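PDB 2FSR: acetyltransferase from Agrobacterium tumefaciens, which probably transfers an acetyl group from acetyl-coenzyme A to an acceptor substrate, as members of the GNAT acetyltransferase superfamily do. Local coordinates for residues I27-T32 with L37-M42; G86-D91 with V134-W139. All blocks are in the same frame, centred on the assembly; numbering follows the deposited sequence. Where two conformers were deposited one is given.

Interaction 1: residues I27-T32 with L37-M42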
ATOM      1  N   ILE A  27     -10.411  -9.022  -6.632  1.00 15.09           N
ATOM      2  CA  ILE A  27      -9.527  -7.934  -6.237  1.00 12.31           C
ATOM      3  C   ILE A  27      -9.896  -6.729  -7.100  1.00 11.95           C
ATOM      4  O   ILE A  27     -10.030  -6.857  -8.306  1.00 12.42           O
ATOM      5  CB  ILE A  27      -8.050  -8.294  -6.402  1.00 11.53           C
ATOM      6  CG1 ILE A  27      -7.734  -9.563  -5.591  1.00 11.18           C
ATOM      7  CG2 ILE A  27      -7.163  -7.107  -5.964  1.00 10.65           C
ATOM      8  CD1 ILE A  27      -6.299 -10.054  -5.762  1.00 10.63           C
ATOM      9  N   PRO A  28     -10.114  -5.560  -6.468  1.00 11.48           N
ATOM     10  CA  PRO A  28     -10.521  -4.370  -7.224  1.00 11.25           C
ATOM     11  C   PRO A  28      -9.434  -3.856  -8.179  1.00 11.50           C
ATOM     12  O   PRO A  28      -8.232  -4.133  -8.000  1.00 11.55           O
ATOM     13  CB  PRO A  28     -10.782  -3.325  -6.135  1.00 11.53           C
ATOM     14  CG  PRO A  28     -10.919  -4.075  -4.878  1.00 13.53           C
ATOM     15  CD  PRO A  28     -10.031  -5.285  -5.029  1.00 12.32           C
ATOM     16  N   THR A  29      -9.879  -3.137  -9.204  1.00 11.34           N
ATOM     17  CA  THR A  29      -8.996  -2.265  -9.986  1.00 11.67           C
ATOM     18  C   THR A  29      -9.569  -0.858  -9.861  1.00 11.69           C
ATOM     19  O   THR A  29     -10.648  -0.562 -10.401  1.00 12.71           O
ATOM     20  CB  THR A  29      -8.918  -2.672 -11.467  1.00 11.28           C
ATOM     21  OG1 THR A  29      -8.243  -3.925 -11.581  1.00 12.35           O
ATOM     22  CG2 THR A  29      -8.140  -1.619 -12.299  1.00 12.46           C
ATOM     23  N   LEU A  30      -8.863  -0.006  -9.117  1.00 11.26           N
ATOM     24  CA  LEU A  30      -9.310   1.362  -8.871  1.00 11.93           C
ATOM     25  C   LEU A  30      -8.711   2.306  -9.898  1.00 13.06           C
ATOM     26  O   LEU A  30      -7.550   2.148 -10.312  1.00 13.10           O
ATOM     27  CB  LEU A  30      -8.930   1.824  -7.462  1.00 11.39           C
ATOM     28  CG  LEU A  30      -9.370   0.904  -6.327  1.00 12.79           C
ATOM     29  CD1 LEU A  30      -8.927   1.481  -5.004  1.00 14.07           C
ATOM     30  CD2 LEU A  30     -10.880   0.712  -6.364  1.00 14.56           C
ATOM     31  N   ARG A  31      -9.524   3.272 -10.305  0.50 13.33           N
ATOM     32  CA  ARG A  31      -9.071   4.331 -11.180  0.50 13.91           C
ATOM     33  C   ARG A  31      -9.053   5.655 -10.441  0.50 13.64           C
ATOM     34  O   ARG A  31      -9.984   6.007  -9.703  0.50 13.51           O
ATOM     35  CB  ARG A  31      -9.935   4.407 -12.434  0.50 14.39           C
ATOM     36  CG  ARG A  31      -9.669   3.274 -13.414  0.50 16.68           C
ATOM     37  CD  ARG A  31      -9.441   3.803 -14.821  0.50 19.55           C
ATOM     38  NE  ARG A  31      -8.023   4.050 -15.107  0.50 22.34           N
ATOM     39  CZ  ARG A  31      -7.353   5.156 -14.787  0.50 22.35           C
ATOM     40  NH1 ARG A  31      -6.077   5.257 -15.109  0.50 24.40           N
ATOM     41  NH2 ARG A  31      -7.938   6.159 -14.149  0.50 24.06           N
ATOM     42  N   THR A  32      -7.957   6.375 -10.615  1.00 12.78           N
ATOM     43  CA  THR A  32      -7.863   7.722 -10.102  1.00 13.74           C
ATOM     44  C   THR A  32      -7.705   8.679 -11.292  1.00 13.73           C
ATOM     45  O   THR A  32      -7.821   8.263 -12.454  1.00 13.65           O
ATOM     46  CB  THR A  32      -6.703   7.873  -9.081  1.00 14.37           C
ATOM     47  OG1 THR A  32      -5.433   7.860  -9.743  1.00 14.65           O
ATOM     48  CG2 THR A  32      -6.738   6.741  -8.045  1.00 15.10           C
ATOM     49  N   LEU A  37      -4.960   1.420 -10.250  1.00  9.51           N
ATOM     50  CA  LEU A  37      -4.452   0.657  -9.102  1.00  9.18           C
ATOM     51  C   LEU A  37      -5.011  -0.734  -9.245  1.00  9.16           C
ATOM     52  O   LEU A  37      -6.214  -0.918  -9.090  1.00 10.10           O
ATOM     53  CB  LEU A  37      -4.906   1.302  -7.780  1.00  8.56           C
ATOM     54  CG  LEU A  37      -4.716   2.822  -7.690  1.00  9.96           C
ATOM     55  CD1 LEU A  37      -5.149   3.329  -6.329  1.00 10.37           C
ATOM     56  CD2 LEU A  37      -3.280   3.241  -7.975  1.00 10.24           C
ATOM     57  N   ARG A  38      -4.161  -1.706  -9.567  1.00  8.72           N
ATOM     58  CA  ARG A  38      -4.675  -3.003 -10.026  1.00  8.74           C
ATOM     59  C   ARG A  38      -3.982  -4.202  -9.368  1.00  8.47           C
ATOM     60  O   ARG A  38      -2.960  -4.055  -8.700  1.00  8.10           O
ATOM     61  CB  ARG A  38      -4.610  -3.123 -11.558  1.00  9.96           C
ATOM     62  CG  ARG A  38      -3.291  -2.690 -12.151  1.00 12.58           C
ATOM     63  CD  ARG A  38      -2.402  -3.848 -12.419  1.00 12.98           C
ATOM     64  NE  ARG A  38      -1.076  -3.428 -12.889  1.00 12.65           N
ATOM     65  CZ  ARG A  38       0.023  -4.136 -12.688  1.00 12.30           C
ATOM     66  NH1 ARG A  38      -0.053  -5.311 -12.061  1.00 10.99           N
ATOM     67  NH2 ARG A  38       1.195  -3.674 -13.102  1.00 11.58           N
ATOM     68  N   PRO A  39      -4.581  -5.386  -9.513  1.00  7.97           N
ATOM     69  CA  PRO A  39      -3.985  -6.544  -8.830  1.00  8.67           C
ATOM     70  C   PRO A  39      -2.562  -6.900  -9.249  1.00  8.39           C
ATOM     71  O   PRO A  39      -2.165  -6.736 -10.403  1.00  8.56           O
ATOM     72  CB  PRO A  39      -4.947  -7.694  -9.161  1.00  8.83           C
ATOM     73  CG  PRO A  39      -6.248  -6.990  -9.568  1.00  9.22           C
ATOM     74  CD  PRO A  39      -5.816  -5.728 -10.242  1.00  9.17           C
ATOM     75  N   LEU A  40      -1.819  -7.413  -8.284  1.00  8.13           N
ATOM     76  CA  LEU A  40      -0.480  -7.937  -8.515  1.00  7.80           C
ATOM     77  C   LEU A  40      -0.507  -9.081  -9.524  1.00  8.25           C
ATOM     78  O   LEU A  40      -1.463  -9.874  -9.568  1.00  8.90           O
ATOM     79  CB  LEU A  40       0.117  -8.454  -7.203  1.00  8.25           C
ATOM     80  CG  LEU A  40       0.938  -7.463  -6.378  1.00  5.61           C
ATOM     81  CD1 LEU A  40       0.066  -6.309  -5.830  1.00  7.98           C
ATOM     82  CD2 LEU A  40       1.707  -8.155  -5.240  1.00  8.48           C
ATOM     83  N   ALA A  41       0.560  -9.150 -10.314  1.00  8.58           N
ATOM     84  CA  ALA A  41       0.784 -10.243 -11.254  1.00  9.48           C
ATOM     85  C   ALA A  41       2.248 -10.639 -11.228  1.00  9.39           C
ATOM     86  O   ALA A  41       3.095  -9.838 -10.848  1.00  8.95           O
ATOM     87  CB  ALA A  41       0.376  -9.840 -12.679  1.00 10.33           C
HETATM   88  N   MSE A  42       2.560 -11.859 -11.653  1.00 10.38           N
HETATM   89  CA  MSE A  42       3.958 -12.284 -11.637  1.00 11.16           C
HETATM   90  C   MSE A  42       4.866 -11.391 -12.460  1.00 10.54           C
HETATM   91  O   MSE A  42       6.042 -11.231 -12.104  1.00 12.62           O
HETATM   92  CB  MSE A  42       4.126 -13.728 -12.112  1.00 11.96           C
HETATM   93  CG  MSE A  42       3.920 -14.734 -11.056  1.00 14.75           C
HETATM   94 SE   MSE A  42       4.922 -14.381  -9.412  0.57 15.29          SE
HETATM   95  CE  MSE A  42       6.637 -14.855  -9.921  1.00 13.57           C
TER

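Interaction 2: residues G86-D91 with V134-W139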
ATOM      1  N   GLY A  86      -5.564  -5.251   0.605  1.00  8.32           N
ATOM      2  CA  GLY A  86      -4.219  -5.709   0.268  1.00  7.81           C
ATOM      3  C   GLY A  86      -3.538  -4.702  -0.630  1.00  7.63           C
ATOM      4  O   GLY A  86      -3.919  -3.525  -0.636  1.00  8.22           O
ATOM      5  N   ALA A  87      -2.522  -5.148  -1.366  1.00  7.19           N
ATOM      6  CA  ALA A  87      -1.758  -4.237  -2.225  1.00  6.65           C
ATOM      7  C   ALA A  87      -2.329  -4.188  -3.625  1.00  6.41           C
ATOM      8  O   ALA A  87      -2.934  -5.168  -4.108  1.00  6.15           O
ATOM      9  CB  ALA A  87      -0.310  -4.684  -2.301  1.00  7.06           C
ATOM     10  N   LEU A  88      -2.110  -3.046  -4.271  1.00  6.30           N
ATOM     11  CA  LEU A  88      -2.398  -2.885  -5.691  1.00  6.85           C
ATOM     12  C   LEU A  88      -1.165  -2.245  -6.323  1.00  6.68           C
ATOM     13  O   LEU A  88      -0.487  -1.407  -5.691  1.00  7.30           O
ATOM     14  CB  LEU A  88      -3.613  -1.976  -5.893  1.00  6.53           C
ATOM     15  CG  LEU A  88      -4.937  -2.495  -5.308  1.00  6.96           C
ATOM     16  CD1 LEU A  88      -6.008  -1.401  -5.257  1.00  8.68           C
ATOM     17  CD2 LEU A  88      -5.421  -3.716  -6.077  1.00  8.80           C
HETATM   18  N   MSE A  89      -0.841  -2.671  -7.542  1.00  7.08           N
HETATM   19  CA  MSE A  89       0.244  -2.033  -8.270  1.00  7.76           C
HETATM   20  C   MSE A  89      -0.275  -0.741  -8.867  1.00  8.19           C
HETATM   21  O   MSE A  89      -1.430  -0.671  -9.284  1.00  8.22           O
HETATM   22  CB  MSE A  89       0.776  -2.952  -9.368  1.00  8.30           C
HETATM   23  CG  MSE A  89       1.347  -4.306  -8.897  1.00  9.38           C
HETATM   24 SE   MSE A  89       2.582  -4.245  -7.398  0.75 13.15          SE
HETATM   25  CE  MSE A  89       4.029  -3.240  -8.240  1.00  9.84           C
ATOM     26  N   ILE A  90       0.603   0.258  -8.924  1.00  7.65           N
ATOM     27  CA  ILE A  90       0.256   1.572  -9.476  1.00  8.63           C
ATOM     28  C   ILE A  90       0.735   1.657 -10.910  1.00  9.50           C
ATOM     29  O   ILE A  90       1.949   1.589 -11.161  1.00 10.63           O
ATOM     30  CB  ILE A  90       0.906   2.728  -8.673  1.00  7.56           C
ATOM     31  CG1 ILE A  90       0.575   2.635  -7.165  1.00  8.93           C
ATOM     32  CG2 ILE A  90       0.501   4.082  -9.263  1.00  8.81           C
ATOM     33  CD1 ILE A  90       1.340   3.655  -6.298  1.00  9.41           C
ATOM     34  N   ASP A  91      -0.215   1.793 -11.836  1.00  9.91           N
ATOM     35  CA  ASP A  91       0.110   2.023 -13.254  1.00  9.76           C
ATOM     36  C   ASP A  91      -0.276   3.438 -13.663  1.00 10.85           C
ATOM     37  O   ASP A  91      -1.249   3.991 -13.165  1.00 10.48           O
ATOM     38  CB  ASP A  91      -0.630   1.033 -14.168  1.00 10.63           C
ATOM     39  CG  ASP A  91      -0.116  -0.400 -14.066  1.00 10.38           C
ATOM     40  OD1 ASP A  91       0.921  -0.675 -13.418  1.00 12.22           O
ATOM     41  OD2 ASP A  91      -0.793  -1.271 -14.674  1.00 12.65           O
ATOM     42  N   VAL A 134      -4.666   8.295  -1.186  1.00 11.10           N
ATOM     43  CA  VAL A 134      -6.016   8.841  -0.975  1.00 11.73           C
ATOM     44  C   VAL A 134      -7.068   7.879  -1.513  1.00 11.59           C
ATOM     45  O   VAL A 134      -8.095   7.626  -0.846  1.00 12.04           O
ATOM     46  CB  VAL A 134      -6.168  10.238  -1.647  1.00 12.09           C
ATOM     47  CG1 VAL A 134      -7.639  10.605  -1.853  1.00 13.47           C
ATOM     48  CG2 VAL A 134      -5.427  11.306  -0.825  1.00 11.96           C
ATOM     49  N   ALA A 135      -6.829   7.333  -2.704  1.00 11.21           N
ATOM     50  CA  ALA A 135      -7.793   6.444  -3.348  1.00 11.26           C
ATOM     51  C   ALA A 135      -8.000   5.184  -2.535  1.00 11.63           C
ATOM     52  O   ALA A 135      -9.142   4.788  -2.284  1.00 11.47           O
ATOM     53  CB  ALA A 135      -7.357   6.106  -4.775  1.00 12.17           C
ATOM     54  N   LEU A 136      -6.910   4.549  -2.104  1.00 10.47           N
ATOM     55  CA  LEU A 136      -7.079   3.293  -1.363  1.00 11.47           C
ATOM     56  C   LEU A 136      -7.576   3.535   0.058  1.00 11.32           C
ATOM     57  O   LEU A 136      -8.384   2.752   0.574  1.00 11.39           O
ATOM     58  CB  LEU A 136      -5.789   2.467  -1.367  1.00 10.57           C
ATOM     59  CG  LEU A 136      -5.947   1.035  -0.856  1.00 12.26           C
ATOM     60  CD1 LEU A 136      -6.967   0.213  -1.658  1.00 12.41           C
ATOM     61  CD2 LEU A 136      -4.585   0.330  -0.797  1.00 11.41           C
ATOM     62  N   ARG A 137      -7.079   4.589   0.699  1.00 11.68           N
ATOM     63  CA  ARG A 137      -7.596   5.023   2.013  1.00 12.60           C
ATOM     64  C   ARG A 137      -9.109   5.231   1.969  1.00 12.28           C
ATOM     65  O   ARG A 137      -9.848   4.700   2.815  1.00 12.46           O
ATOM     66  CB  ARG A 137      -6.923   6.324   2.453  1.00 13.66           C
ATOM     67  CG  ARG A 137      -7.494   6.962   3.740  1.00 14.57           C
ATOM     68  CD  ARG A 137      -7.206   8.452   3.796  1.00 15.64           C
ATOM     69  NE  ARG A 137      -8.053   9.206   2.868  1.00 17.16           N
ATOM     70  CZ  ARG A 137      -7.871  10.480   2.513  1.00 15.38           C
ATOM     71  NH1 ARG A 137      -6.848  11.181   2.986  1.00 18.42           N
ATOM     72  NH2 ARG A 137      -8.718  11.049   1.668  1.00 17.19           N
ATOM     73  N   ASP A 138      -9.572   6.023   1.007  1.00 12.37           N
ATOM     74  CA  ASP A 138     -11.011   6.301   0.898  1.00 12.74           C
ATOM     75  C   ASP A 138     -11.805   5.042   0.612  1.00 12.55           C
ATOM     76  O   ASP A 138     -12.885   4.847   1.178  1.00 11.95           O
ATOM     77  CB  ASP A 138     -11.273   7.312  -0.216  1.00 13.05           C
ATOM     78  CG  ASP A 138     -10.867   8.727   0.158  1.00 13.88           C
ATOM     79  OD1 ASP A 138     -10.395   8.956   1.285  1.00 16.32           O
ATOM     80  OD2 ASP A 138     -11.022   9.613  -0.709  1.00 15.99           O
ATOM     81  N   TRP A 139     -11.305   4.208  -0.295  1.00 12.54           N
ATOM     82  CA  TRP A 139     -11.963   2.941  -0.608  1.00 12.84           C
ATOM     83  C   TRP A 139     -12.119   2.095   0.660  1.00 13.56           C
ATOM     84  O   TRP A 139     -13.178   1.490   0.892  1.00 12.96           O
ATOM     85  CB  TRP A 139     -11.157   2.186  -1.670  1.00 13.46           C
ATOM     86  CG  TRP A 139     -11.774   0.900  -2.047  1.00 14.48           C
ATOM     87  CD1 TRP A 139     -12.689   0.692  -3.023  1.00 14.47           C
ATOM     88  CD2 TRP A 139     -11.514  -0.377  -1.454  1.00 14.07           C
ATOM     89  NE1 TRP A 139     -13.018  -0.640  -3.090  1.00 16.16           N
ATOM     90  CE2 TRP A 139     -12.320  -1.317  -2.126  1.00 14.95           C
ATOM     91  CE3 TRP A 139     -10.684  -0.812  -0.419  1.00 15.14           C
ATOM     92  CZ2 TRP A 139     -12.315  -2.684  -1.800  1.00 16.75           C
ATOM     93  CZ3 TRP A 139     -10.679  -2.180  -0.089  1.00 16.24           C
ATOM     94  CH2 TRP A 139     -11.494  -3.086  -0.776  1.00 15.25           C
TER

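Interaction 1: residues I27-T32 with L37-M42
L30 and L37 form the antiparallel, hydrogen-bonded pair that ties 27-32 to 37-42. L30 N gives its hydrogen to L37 O at 2.8 Å, and the return bond from L37 N to L30 O is 2.7 Å long and nearly straight (175° at the hydrogen). Beside this pair the CA-H of T29 also turns to the same carbonyl, with T29 CA 3.2 Å from L37 O, so one oxygen takes two approaches from neighbouring residues. The two leucine side chains leave the same face of the sheet and meet at their bases, L30 CB to L37 CB 4.1 Å. Further out, the side chains of L37 and T32 cross at about a right angle, touching through L37 CD1 and T32 CG2.

Past the paired residues the contact passes to the ring of P39. I27 slides past this proline in the opposite direction and lays CG2, the branch anti to its backbone N, against the ring, I27 CG2 to P39 CG 3.7 Å. The side chains of T29 and P39 cross at about a right angle; with its hydroxyl anti to the carbonyl carbon (chi1 -68°), T29 OG1 comes within 3.3 Å of P39 CD, while its methyl, T29 CG2, touches R38 CB, the two side chains meeting at a slant. R38 bends at chi2 and carries its guanidinium away from 27-32. There R38 NH1 bonds to P39 O at 3.0 Å, and the group also makes salt bridges to D44 and D91, which should hold it firmly.

These residues form the short hairpin 30-31/35-38 at one border of the five-stranded antiparallel sheet, where 35-38 pairs in turn with strand 87-92. Helix 128-143 packs on L30, T32 and L37 through A135 and W139, and helix 66-83 reaches I27 and P28 through L77 and W80.

Interaction 2: residues G86-D91 with V134-W139
L136 meets G86 and L88 on the inner flank of helix 128-143, whereas the flat polar groups of this helical turn lie apart from the strand. The guanidinium of R137 has V134 CA over the centre of one face, 4.2 Å above the plane, and the carboxylate of D138 at its edge. It grips that carboxylate side-on with two nitrogens that share one oxygen: R137 NE to D138 OD1 is 2.8 Å, and R137 NH2 to D138 OD1 is 2.7 Å. D138 OD1 lies in the guanidinium plane, but both nitrogens reach it on its syn side from one face of the carboxylate, so the two groups are tilted against each other. The indole of W139 meets the ring of W80 with the planes at about 65°, and L30 also packs on it.

This is helix-on-sheet packing of the GNAT fold: helix 128-143, which follows strand 114-119, packs on one face of the central antiparallel sheet, and strand 87-92 runs beneath it.

No hydrogen bond crosses between helix and strand; the side-chain contact is apolar, and one methyl also rests on a backbone carbonyl. L136 and L88 point toward each other from backbones whose nearest CA atoms, L88 CA and L136 CA, are 8.9 Å apart. Their side chains meet obliquely through single methyls, L88 CD1 to L136 CD1 4.1 Å. With CG anti to its backbone N (chi1 -169°), L136 extends from the helix to the sheet, and its other methyl, CD2, rests 3.9 Å from G86 O. L30 packs against both leucines, and L37 lies against L88 from strand 35-38.

Overall arrangement
Interaction 1 is a surface contact and interaction 2 a buried one, their centres about 8 Å apart. The first joins two neighbours in sequence by a pair of backbone bonds plus apolar contacts of L37 and P39, while R38 turns away to its salt bridges; the second joins two segments 43 residues apart in the chain, one on a strand and one on a helix, mainly by leucine methyls, with no hydrogen bond. They share one sheet, because strands 35-38 and 87-92 are adjacent, with R38 O 2.8 Å from M89 N in a probable hydrogen bond. The leucines of the hairpin extend the apolar layer under helix 128-143, where T32 CG2 packs 3.4 Å from A135 CB.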